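Local coordinates for protein deoxyribose-phosphate aldolase (Toxoplasma gondii, PDB 4EIV) that is a deoxyribose-phosphate aldolase that folds as a closed eight-stranded parallel beta/alpha (TIM) barrel, at residues D37-T40 with N41-A45; F66-F69 with I70-L74; G271-N274 with L275-L279. All blocks are in the same frame, centred on the assembly; numbering follows the deposited sequence. Where two conformers were deposited one is given.

Interaction 1 (D37-T40 with N41-A45); sequences DGET and NESVA
With chi1 at 58°, Thr40 sets OG1 between its own backbone N and carbonyl carbon, and Ser43, with chi1 at 68°, does the same with OG, so the two hydroxyls reach back across the first turn of the helix toward each other's main chain. Thr40 OG1 accepts from Ser43 N at 3.1 Å, while Thr40 N donates to Ser43 OG at 2.9 Å in an almost straight bond, N-H...O 175°. This reciprocal pair is a capping box at the start of helix 41-52, with Thr40 as N-cap. Short hydroxyl side chains suit both places, because each must fold back within a few bonds of the backbone to serve amides that have no earlier helical carbonyl to meet. The first regular helical bond joins Val44 N to Thr40 O at 2.9 Å, and Val44 CG2 lies 3.3 Å from the same Thr40 O. Glu39 brings OE1 to 2.8 Å from Ser43 OG by bending at chi2, with its other oxygen, OE2, hydrogen-bonded to Thr36 OG1. A carboxylate near the amino end of a helix would probably be favoured by the helix dipole. A water sits 2.7 Å from Thr40 OG1 and makes a weak bond to Glu42 OE2. Glu39 CB meets Val44 CG2 at 4.0 Å, and the Val44 side chain packs on Phe66, Phe69 and Ile70.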
ATOM      1  N   ASP A  37      24.562  20.084 -12.009  1.00 31.71           N
ATOM      2  CA  ASP A  37      24.832  21.513 -12.122  1.00 31.97           C
ATOM      3  C   ASP A  37      24.469  22.027 -13.532  1.00 33.41           C
ATOM      4  O   ASP A  37      24.258  23.220 -13.718  1.00 35.60           O
ATOM      5  CB  ASP A  37      26.298  21.820 -11.789  1.00 32.35           C
ATOM      6  CG  ASP A  37      26.584  23.317 -11.695  1.00 33.06           C
ATOM      7  OD1 ASP A  37      27.529  23.791 -12.347  1.00 35.87           O
ATOM      8  OD2 ASP A  37      25.845  24.034 -10.991  1.00 34.53           O
ATOM      9  N   GLY A  38      24.417  21.125 -14.509  1.00 33.43           N
ATOM     10  CA  GLY A  38      24.066  21.479 -15.886  1.00 34.58           C
ATOM     11  C   GLY A  38      22.581  21.566 -16.224  1.00 34.22           C
ATOM     12  O   GLY A  38      22.237  21.849 -17.372  1.00 36.35           O
ATOM     13  N   GLU A  39      21.687  21.338 -15.258  1.00 32.52           N
ATOM     14  CA  GLU A  39      20.259  21.460 -15.541  1.00 32.80           C
ATOM     15  C   GLU A  39      19.918  22.868 -16.034  1.00 33.83           C
ATOM     16  O   GLU A  39      20.598  23.848 -15.705  1.00 34.59           O
ATOM     17  CB  GLU A  39      19.391  21.168 -14.316  1.00 32.17           C
ATOM     18  CG  GLU A  39      19.618  19.843 -13.635  1.00 32.92           C
ATOM     19  CD  GLU A  39      19.428  18.623 -14.515  1.00 33.72           C
ATOM     20  OE1 GLU A  39      18.608  18.654 -15.464  1.00 34.99           O
ATOM     21  OE2 GLU A  39      20.054  17.594 -14.182  1.00 34.63           O
ATOM     22  N   THR A  40      18.840  22.936 -16.810  1.00 34.40           N
ATOM     23  CA  THR A  40      18.304  24.171 -17.365  1.00 36.07           C
ATOM     24  C   THR A  40      16.799  24.153 -17.153  1.00 35.78           C
ATOM     25  O   THR A  40      16.240  23.116 -16.782  1.00 34.36           O
ATOM     26  CB  THR A  40      18.548  24.255 -18.893  1.00 37.26           C
ATOM     27  OG1 THR A  40      17.939  23.125 -19.531  1.00 37.59           O
ATOM     28  CG2 THR A  40      20.036  24.284 -19.224  1.00 38.40           C
ATOM     29  N   ASN A  41      16.133  25.277 -17.401  1.00 37.26           N
ATOM     30  CA  ASN A  41      14.663  25.307 -17.334  1.00 37.62           C
ATOM     31  C   ASN A  41      14.071  24.220 -18.218  1.00 37.28           C
ATOM     32  O   ASN A  41      13.118  23.542 -17.826  1.00 36.59           O
ATOM     33  CB  ASN A  41      14.113  26.656 -17.786  1.00 39.45           C
ATOM     34  CG  ASN A  41      14.311  27.753 -16.761  1.00 40.40           C
ATOM     35  OD1 ASN A  41      14.739  27.505 -15.634  1.00 40.04           O
ATOM     36  ND2 ASN A  41      13.997  28.977 -17.152  1.00 42.82           N
ATOM     37  N   GLU A  42      14.670  24.047 -19.397  1.00 38.21           N
ATOM     38  CA  GLU A  42      14.209  23.076 -20.383  1.00 39.02           C
ATOM     39  C   GLU A  42      14.347  21.635 -19.890  1.00 37.05           C
ATOM     40  O   GLU A  42      13.417  20.831 -20.034  1.00 37.16           O
ATOM     41  CB  GLU A  42      14.955  23.263 -21.721  1.00 41.16           C
ATOM     42  CG  GLU A  42      14.599  24.546 -22.517  1.00 45.96           C
ATOM     43  CD  GLU A  42      15.096  25.869 -21.905  1.00 48.48           C
ATOM     44  OE1 GLU A  42      14.437  26.899 -22.174  1.00 52.87           O
ATOM     45  OE2 GLU A  42      16.128  25.901 -21.189  1.00 47.45           O
ATOM     46  N   SER A  43      15.488  21.304 -19.288  1.00 35.83           N
ATOM     47  CA  SER A  43      15.686  19.934 -18.796  1.00 35.04           C
ATOM     48  C   SER A  43      14.778  19.655 -17.606  1.00 33.49           C
ATOM     49  O   SER A  43      14.211  18.559 -17.493  1.00 33.28           O
ATOM     50  CB  SER A  43      17.150  19.652 -18.452  1.00 34.72           C
ATOM     51  OG  SER A  43      17.579  20.399 -17.332  1.00 35.16           O
ATOM     52  N   VAL A  44      14.634  20.645 -16.727  1.00 33.02           N
ATOM     53  CA  VAL A  44      13.769  20.502 -15.562  1.00 32.41           C
ATOM     54  C   VAL A  44      12.306  20.367 -16.003  1.00 32.75           C
ATOM     55  O   VAL A  44      11.582  19.508 -15.502  1.00 32.28           O
ATOM     56  CB  VAL A  44      13.984  21.651 -14.543  1.00 32.71           C
ATOM     57  CG1 VAL A  44      12.931  21.626 -13.438  1.00 33.20           C
ATOM     58  CG2 VAL A  44      15.387  21.568 -13.953  1.00 32.61           C
ATOM     59  N   ALA A  45      11.888  21.176 -16.972  1.00 33.99           N
ATOM     60  CA  ALA A  45      10.528  21.088 -17.481  1.00 34.56           C
ATOM     61  C   ALA A  45      10.250  19.695 -18.046  1.00 34.24           C
ATOM     62  O   ALA A  45       9.189  19.129 -17.808  1.00 34.59           O
ATOM     63  CB  ALA A  45      10.281  22.154 -18.556  1.00 35.75           C
TER
HETATM   64  O   HOH W   1      18.500  23.597 -22.138  1.00 95.08           O

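Interaction 2 (F66-F69 with I70-L74); sequences FVRF and IRQEL
Phe69 O takes two backbone donors: Leu74 N at 2.8 Å, close to straight, and Glu73 N at 3.2 Å, which comes from above the carbonyl plane with a bent N-H...O angle of 139°. A five-residue step in place of the usual four makes a wider pi-type turn at 70-74, after the regular bond from Gln72 N to Arg68 O at 2.8 Å. On the same turn Arg68 and Gln72 lie side by side, and in one of two conformers of Gln72 its OE1 receives a weak hydrogen bond from Arg68 NH1, also 2.8 Å, with the amide oxygen at the guanidinium edge and the two planes 85° apart. The stronger partner of this arginine is Asp112, a salt bridge through NH2; its long chain can serve both. Phe69 has CG anti to the backbone N, chi1 169°, which swings the ring toward Glu73 and Leu74. Leu74 CB covers one face in a CH-pi contact, 4.3 Å from the centroid and offset toward the rim, whereas Glu73 OE1, in one of two conformers, stands near the ring plane, 3.9 Å from Phe69 CD1, where the aromatic C-H groups carry a slight positive charge. Val67 and Ile70 turn branched aliphatic groups onto Val86, and Ile70 also meets Val60 and Val62. Helix 67-74 connects strands 59-62 and 85-90 in a right-handed beta-alpha-beta crossover of the TIM barrel.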
ATOM      1  N   PHE A  66      16.082  25.862  -8.892  1.00 30.43           N
ATOM      2  CA  PHE A  66      14.935  25.569  -9.771  1.00 31.12           C
ATOM      3  C   PHE A  66      13.585  25.440  -9.080  1.00 31.58           C
ATOM      4  O   PHE A  66      12.586  25.181  -9.751  1.00 32.83           O
ATOM      5  CB  PHE A  66      15.225  24.340 -10.658  1.00 30.06           C
ATOM      6  CG  PHE A  66      16.241  24.619 -11.719  1.00 32.17           C
ATOM      7  CD1 PHE A  66      15.873  25.289 -12.874  1.00 34.55           C
ATOM      8  CD2 PHE A  66      17.565  24.268 -11.555  1.00 33.68           C
ATOM      9  CE1 PHE A  66      16.795  25.593 -13.847  1.00 36.83           C
ATOM     10  CE2 PHE A  66      18.506  24.571 -12.541  1.00 36.09           C
ATOM     11  CZ  PHE A  66      18.113  25.239 -13.685  1.00 37.00           C
ATOM     12  N   VAL A  67      13.521  25.683  -7.773  1.00 30.85           N
ATOM     13  CA  VAL A  67      12.263  25.576  -7.022  1.00 31.46           C
ATOM     14  C   VAL A  67      11.236  26.603  -7.521  1.00 32.48           C
ATOM     15  O   VAL A  67      10.107  26.248  -7.876  1.00 34.02           O
ATOM     16  CB  VAL A  67      12.478  25.702  -5.484  1.00 31.23           C
ATOM     17  CG1 VAL A  67      11.161  25.685  -4.721  1.00 33.13           C
ATOM     18  CG2 VAL A  67      13.410  24.581  -4.970  1.00 30.66           C
ATOM     19  N   ARG A  68      11.626  27.880  -7.555  1.00 33.00           N
ATOM     20  CA  ARG A  68      10.721  28.936  -8.009  1.00 34.90           C
ATOM     21  C   ARG A  68      10.297  28.731  -9.454  1.00 35.07           C
ATOM     22  O   ARG A  68       9.136  28.986  -9.797  1.00 36.55           O
ATOM     23  CB  ARG A  68      11.347  30.322  -7.832  1.00 36.07           C
ATOM     24  CG  ARG A  68      10.449  31.467  -8.299  1.00 40.13           C
ATOM     25  CD  ARG A  68      11.008  32.799  -7.872  1.00 42.69           C
ATOM     26  NE  ARG A  68      11.034  32.874  -6.420  1.00 46.08           N
ATOM     27  CZ  ARG A  68      10.044  33.344  -5.659  1.00 49.31           C
ATOM     28  NH1 ARG A  68       8.931  33.811  -6.206  1.00 52.70           N
ATOM     29  NH2 ARG A  68      10.175  33.345  -4.333  1.00 49.89           N
ATOM     30  N   PHE A  69      11.225  28.290 -10.300  1.00 34.69           N
ATOM     31  CA  PHE A  69      10.901  28.003 -11.693  1.00 35.28           C
ATOM     32  C   PHE A  69       9.731  27.038 -11.793  1.00 35.19           C
ATOM     33  O   PHE A  69       8.752  27.308 -12.491  1.00 36.44           O
ATOM     34  CB  PHE A  69      12.094  27.431 -12.459  1.00 35.30           C
ATOM     35  CG  PHE A  69      11.725  26.888 -13.811  1.00 36.28           C
ATOM     36  CD1 PHE A  69      11.327  27.742 -14.837  1.00 38.20           C
ATOM     37  CD2 PHE A  69      11.738  25.520 -14.053  1.00 36.09           C
ATOM     38  CE1 PHE A  69      10.977  27.236 -16.077  1.00 39.48           C
ATOM     39  CE2 PHE A  69      11.395  25.013 -15.286  1.00 37.78           C
ATOM     40  CZ  PHE A  69      11.012  25.866 -16.299  1.00 39.33           C
ATOM     41  N   ILE A  70       9.819  25.930 -11.074  1.00 33.72           N
ATOM     42  CA  ILE A  70       8.750  24.937 -11.107  1.00 33.68           C
ATOM     43  C   ILE A  70       7.423  25.470 -10.537  1.00 34.64           C
ATOM     44  O   ILE A  70       6.354  25.326 -11.160  1.00 36.06           O
ATOM     45  CB  ILE A  70       9.153  23.663 -10.328  1.00 31.83           C
ATOM     46  CG1 ILE A  70      10.306  22.955 -11.038  1.00 31.86           C
ATOM     47  CG2 ILE A  70       7.928  22.740 -10.195  1.00 33.28           C
ATOM     48  CD1 ILE A  70      10.980  21.876 -10.181  1.00 30.65           C
ATOM     49  N   ARG A  71       7.504  26.110  -9.370  1.00 35.26           N
ATOM     50  CA  ARG A  71       6.331  26.565  -8.632  1.00 36.79           C
ATOM     51  C   ARG A  71       5.625  27.828  -9.120  1.00 39.19           C
ATOM     52  O   ARG A  71       4.424  27.998  -8.881  1.00 41.49           O
ATOM     53  CB  ARG A  71       6.672  26.711  -7.149  1.00 36.43           C
ATOM     54  CG  ARG A  71       6.765  25.370  -6.436  1.00 35.74           C
ATOM     55  CD  ARG A  71       5.358  24.806  -6.254  1.00 38.08           C
ATOM     56  NE  ARG A  71       5.303  23.509  -5.591  1.00 38.01           N
ATOM     57  CZ  ARG A  71       5.006  22.335  -6.164  1.00 36.28           C
ATOM     58  NH1 ARG A  71       4.710  22.220  -7.461  1.00 36.21           N
ATOM     59  NH2 ARG A  71       4.981  21.253  -5.405  1.00 36.44           N
ATOM     60  N   GLN A  72       6.361  28.761  -9.714  0.60 40.13           N
ATOM     61  CA  GLN A  72       5.758  30.022 -10.167  0.60 42.07           C
ATOM     62  C   GLN A  72       5.633  30.184 -11.665  0.60 42.80           C
ATOM     63  O   GLN A  72       4.743  30.894 -12.131  0.60 44.67           O
ATOM     64  CB  GLN A  72       6.565  31.219  -9.673  0.60 42.78           C
ATOM     65  CG  GLN A  72       6.226  31.712  -8.293  0.60 44.88           C
ATOM     66  CD  GLN A  72       6.727  33.127  -8.086  0.60 47.55           C
ATOM     67  OE1 GLN A  72       7.717  33.546  -8.700  0.60 48.78           O
ATOM     68  NE2 GLN A  72       6.050  33.879  -7.225  0.60 50.08           N
ATOM     69  N   GLU A  73       6.559  29.569 -12.415  0.50 41.39           N
ATOM     70  CA  GLU A  73       6.647  29.728 -13.882  0.50 42.22           C
ATOM     71  C   GLU A  73       6.226  28.521 -14.726  0.50 41.34           C
ATOM     72  O   GLU A  73       5.311  28.641 -15.537  0.50 42.52           O
ATOM     73  CB  GLU A  73       8.064  30.155 -14.290  0.50 42.37           C
ATOM     74  CG  GLU A  73       8.205  30.432 -15.790  0.50 44.82           C
ATOM     75  CD  GLU A  73       9.558  31.005 -16.179  0.50 46.51           C
ATOM     76  OE1 GLU A  73      10.297  31.483 -15.289  0.50 48.52           O
ATOM     77  OE2 GLU A  73       9.880  30.988 -17.387  0.50 49.08           O
ATOM     78  N   LEU A  74       6.881  27.369 -14.556  1.00 39.24           N
ATOM     79  CA  LEU A  74       6.518  26.157 -15.309  1.00 38.87           C
ATOM     80  C   LEU A  74       5.027  25.829 -15.244  1.00 39.83           C
ATOM     81  O   LEU A  74       4.435  25.405 -16.243  1.00 40.52           O
ATOM     82  CB  LEU A  74       7.318  24.967 -14.786  1.00 37.00           C
ATOM     83  CG  LEU A  74       7.104  23.624 -15.497  1.00 36.82           C
ATOM     84  CD1 LEU A  74       7.355  23.715 -16.993  1.00 38.79           C
ATOM     85  CD2 LEU A  74       8.011  22.570 -14.854  1.00 34.92           C
TER

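Interaction 3 (G271-N274 with L275-L279); sequences GGFN and LLKEL
One face of the Phe273 ring is covered by Lys277: CE stands over the centre of the ring, 3.7 Å from the centroid and almost on the normal, and NZ follows at 4.0 Å, 26° off the normal, in a cation-pi contact. At the ring edge lies Leu276 CD2, 4.4 Å from Phe273 CD1. The lysine, four residues along, gets there by a bend at chi3, -74°, which carries its terminal CE and NZ across the ring. Beside it Asn274 points the same way, and a water links the two polar ends, donating to OD1 of Asn274 and accepting from NZ of Lys277, each at 2.7 Å. The backbone keeps the ordinary helical bonds: Leu276 N to Gly272 O at 3.0 Å, Lys277 N to Phe273 O, and Glu278 N to Asn274 O. Gly272 is the N-cap of helix 273-284, directly after strand 267-271 of the barrel. Gly271 suits the strand end because, having no side chain, it leaves room for Leu275 CD2, 4.5 Å from Gly271 CA. Leu275 and Leu276 face inward onto Phe30, where bulky aliphatic groups fill the space between helix and sheet. Glu278 directs OE1 to the backbone N of Met243. The pi density of the Phe273 ring faces the ammonium group, while the ring also packs on Val47 and Ile50 of helix 41-52; the methylenes of Lys277 pack on the ring and its charge keeps both a pi face and a water as partners.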
ATOM      1  N   GLY A 271      15.242   8.002  -8.291  1.00 24.20           N
ATOM      2  CA  GLY A 271      15.907   7.503  -9.469  1.00 24.40           C
ATOM      3  C   GLY A 271      15.932   8.508 -10.595  1.00 26.04           C
ATOM      4  O   GLY A 271      15.436   9.620 -10.448  1.00 26.06           O
ATOM      5  N   GLY A 272      16.517   8.098 -11.709  1.00 27.32           N
ATOM      6  CA  GLY A 272      16.683   8.974 -12.852  1.00 28.40           C
ATOM      7  C   GLY A 272      15.511   9.040 -13.798  1.00 28.72           C
ATOM      8  O   GLY A 272      14.544   8.279 -13.695  1.00 28.33           O
ATOM      9  N   PHE A 273      15.640   9.955 -14.740  1.00 29.35           N
ATOM     10  CA  PHE A 273      14.634  10.206 -15.757  1.00 30.18           C
ATOM     11  C   PHE A 273      14.382   8.990 -16.633  1.00 29.92           C
ATOM     12  O   PHE A 273      13.232   8.692 -16.943  1.00 30.16           O
ATOM     13  CB  PHE A 273      15.084  11.437 -16.567  1.00 31.38           C
ATOM     14  CG  PHE A 273      14.071  11.973 -17.543  1.00 33.84           C
ATOM     15  CD1 PHE A 273      12.704  11.924 -17.295  1.00 34.51           C
ATOM     16  CD2 PHE A 273      14.513  12.660 -18.664  1.00 36.59           C
ATOM     17  CE1 PHE A 273      11.799  12.462 -18.199  1.00 36.06           C
ATOM     18  CE2 PHE A 273      13.614  13.203 -19.561  1.00 38.51           C
ATOM     19  CZ  PHE A 273      12.249  13.105 -19.319  1.00 38.92           C
ATOM     20  N   ASN A 274      15.441   8.299 -17.060  1.00 30.43           N
ATOM     21  CA  ASN A 274      15.257   7.101 -17.878  1.00 30.52           C
ATOM     22  C   ASN A 274      14.459   6.017 -17.130  1.00 29.83           C
ATOM     23  O   ASN A 274      13.569   5.392 -17.718  1.00 30.23           O
ATOM     24  CB  ASN A 274      16.587   6.574 -18.414  1.00 32.42           C
ATOM     25  CG  ASN A 274      17.202   7.496 -19.458  1.00 35.70           C
ATOM     26  OD1 ASN A 274      16.493   8.220 -20.168  1.00 38.96           O
ATOM     27  ND2 ASN A 274      18.525   7.453 -19.574  1.00 41.69           N
ATOM     28  N   LEU A 275      14.717   5.857 -15.829  1.00 28.92           N
ATOM     29  CA  LEU A 275      13.943   4.885 -15.041  1.00 27.83           C
ATOM     30  C   LEU A 275      12.478   5.318 -14.965  1.00 27.70           C
ATOM     31  O   LEU A 275      11.575   4.501 -15.116  1.00 27.45           O
ATOM     32  CB  LEU A 275      14.556   4.657 -13.657  1.00 27.39           C
ATOM     33  CG  LEU A 275      13.795   3.754 -12.669  1.00 26.92           C
ATOM     34  CD1 LEU A 275      13.549   2.357 -13.259  1.00 28.57           C
ATOM     35  CD2 LEU A 275      14.612   3.629 -11.402  1.00 28.08           C
ATOM     36  N   LEU A 276      12.238   6.597 -14.695  1.00 27.38           N
ATOM     37  CA  LEU A 276      10.874   7.120 -14.671  1.00 27.79           C
ATOM     38  C   LEU A 276      10.138   6.802 -15.969  1.00 28.47           C
ATOM     39  O   LEU A 276       8.994   6.331 -15.953  1.00 28.93           O
ATOM     40  CB  LEU A 276      10.876   8.632 -14.415  1.00 28.43           C
ATOM     41  CG  LEU A 276       9.517   9.321 -14.528  1.00 29.22           C
ATOM     42  CD1 LEU A 276       8.486   8.655 -13.590  1.00 28.78           C
ATOM     43  CD2 LEU A 276       9.653  10.815 -14.287  1.00 28.48           C
ATOM     44  N   LYS A 277      10.792   7.040 -17.104  1.00 29.92           N
ATOM     45  CA  LYS A 277      10.177   6.743 -18.386  1.00 31.69           C
ATOM     46  C   LYS A 277       9.923   5.239 -18.578  1.00 31.19           C
ATOM     47  O   LYS A 277       8.891   4.872 -19.102  1.00 32.22           O
ATOM     48  CB  LYS A 277      10.989   7.340 -19.536  1.00 32.73           C
ATOM     49  CG  LYS A 277      10.905   8.891 -19.571  1.00 35.29           C
ATOM     50  CD  LYS A 277      11.672   9.552 -20.716  1.00 39.93           C
ATOM     51  CE  LYS A 277      13.174   9.526 -20.487  1.00 41.45           C
ATOM     52  NZ  LYS A 277      13.889  10.261 -21.564  1.00 45.17           N
ATOM     53  N   GLU A 278      10.831   4.387 -18.104  1.00 30.12           N
ATOM     54  CA  GLU A 278      10.626   2.943 -18.179  1.00 30.19           C
ATOM     55  C   GLU A 278       9.379   2.554 -17.380  1.00 29.66           C
ATOM     56  O   GLU A 278       8.538   1.781 -17.838  1.00 30.08           O
ATOM     57  CB  GLU A 278      11.838   2.173 -17.634  1.00 30.37           C
ATOM     58  CG  GLU A 278      11.662   0.645 -17.780  1.00 31.34           C
ATOM     59  CD  GLU A 278      12.783  -0.190 -17.178  1.00 34.57           C
ATOM     60  OE1 GLU A 278      13.650   0.342 -16.466  1.00 34.74           O
ATOM     61  OE2 GLU A 278      12.801  -1.403 -17.463  1.00 36.42           O
ATOM     62  N   LEU A 279       9.236   3.135 -16.198  1.00 28.92           N
ATOM     63  CA  LEU A 279       8.100   2.816 -15.344  1.00 29.23           C
ATOM     64  C   LEU A 279       6.799   3.260 -15.997  1.00 29.90           C
ATOM     65  O   LEU A 279       5.835   2.489 -16.069  1.00 30.42           O
ATOM     66  CB  LEU A 279       8.229   3.499 -13.984  1.00 28.34           C
ATOM     67  CG  LEU A 279       9.410   3.080 -13.102  1.00 28.21           C
ATOM     68  CD1 LEU A 279       9.437   3.929 -11.832  1.00 30.00           C
ATOM     69  CD2 LEU A 279       9.368   1.600 -12.758  1.00 29.34           C
TER
HETATM   70  O   HOH W   2      16.572  10.661 -21.232  1.00 60.53           O

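Interactions 1 and 3 lie at the starts of their helices, while interaction 2 runs through the short helix 67-74, all on the outside of one eight-stranded beta/alpha barrel. Along the chain they come in series: interaction 1 opens helix 41-52 after strand 30-34, interaction 2 follows strand 59-62, and interaction 3 starts helix 273-284 after the last strand, 267-271. Interactions 1 and 2 have centres about 11 Å apart and touch, with Phe66 and Phe69 against Asn41. Interaction 3 lies farther off, its centre about 16 Å from that of interaction 1 and 22 Å from that of interaction 2. Helix 41-52 thus lies between the other two helices, and Phe273 reaches it where the last strand closes the barrel against the first.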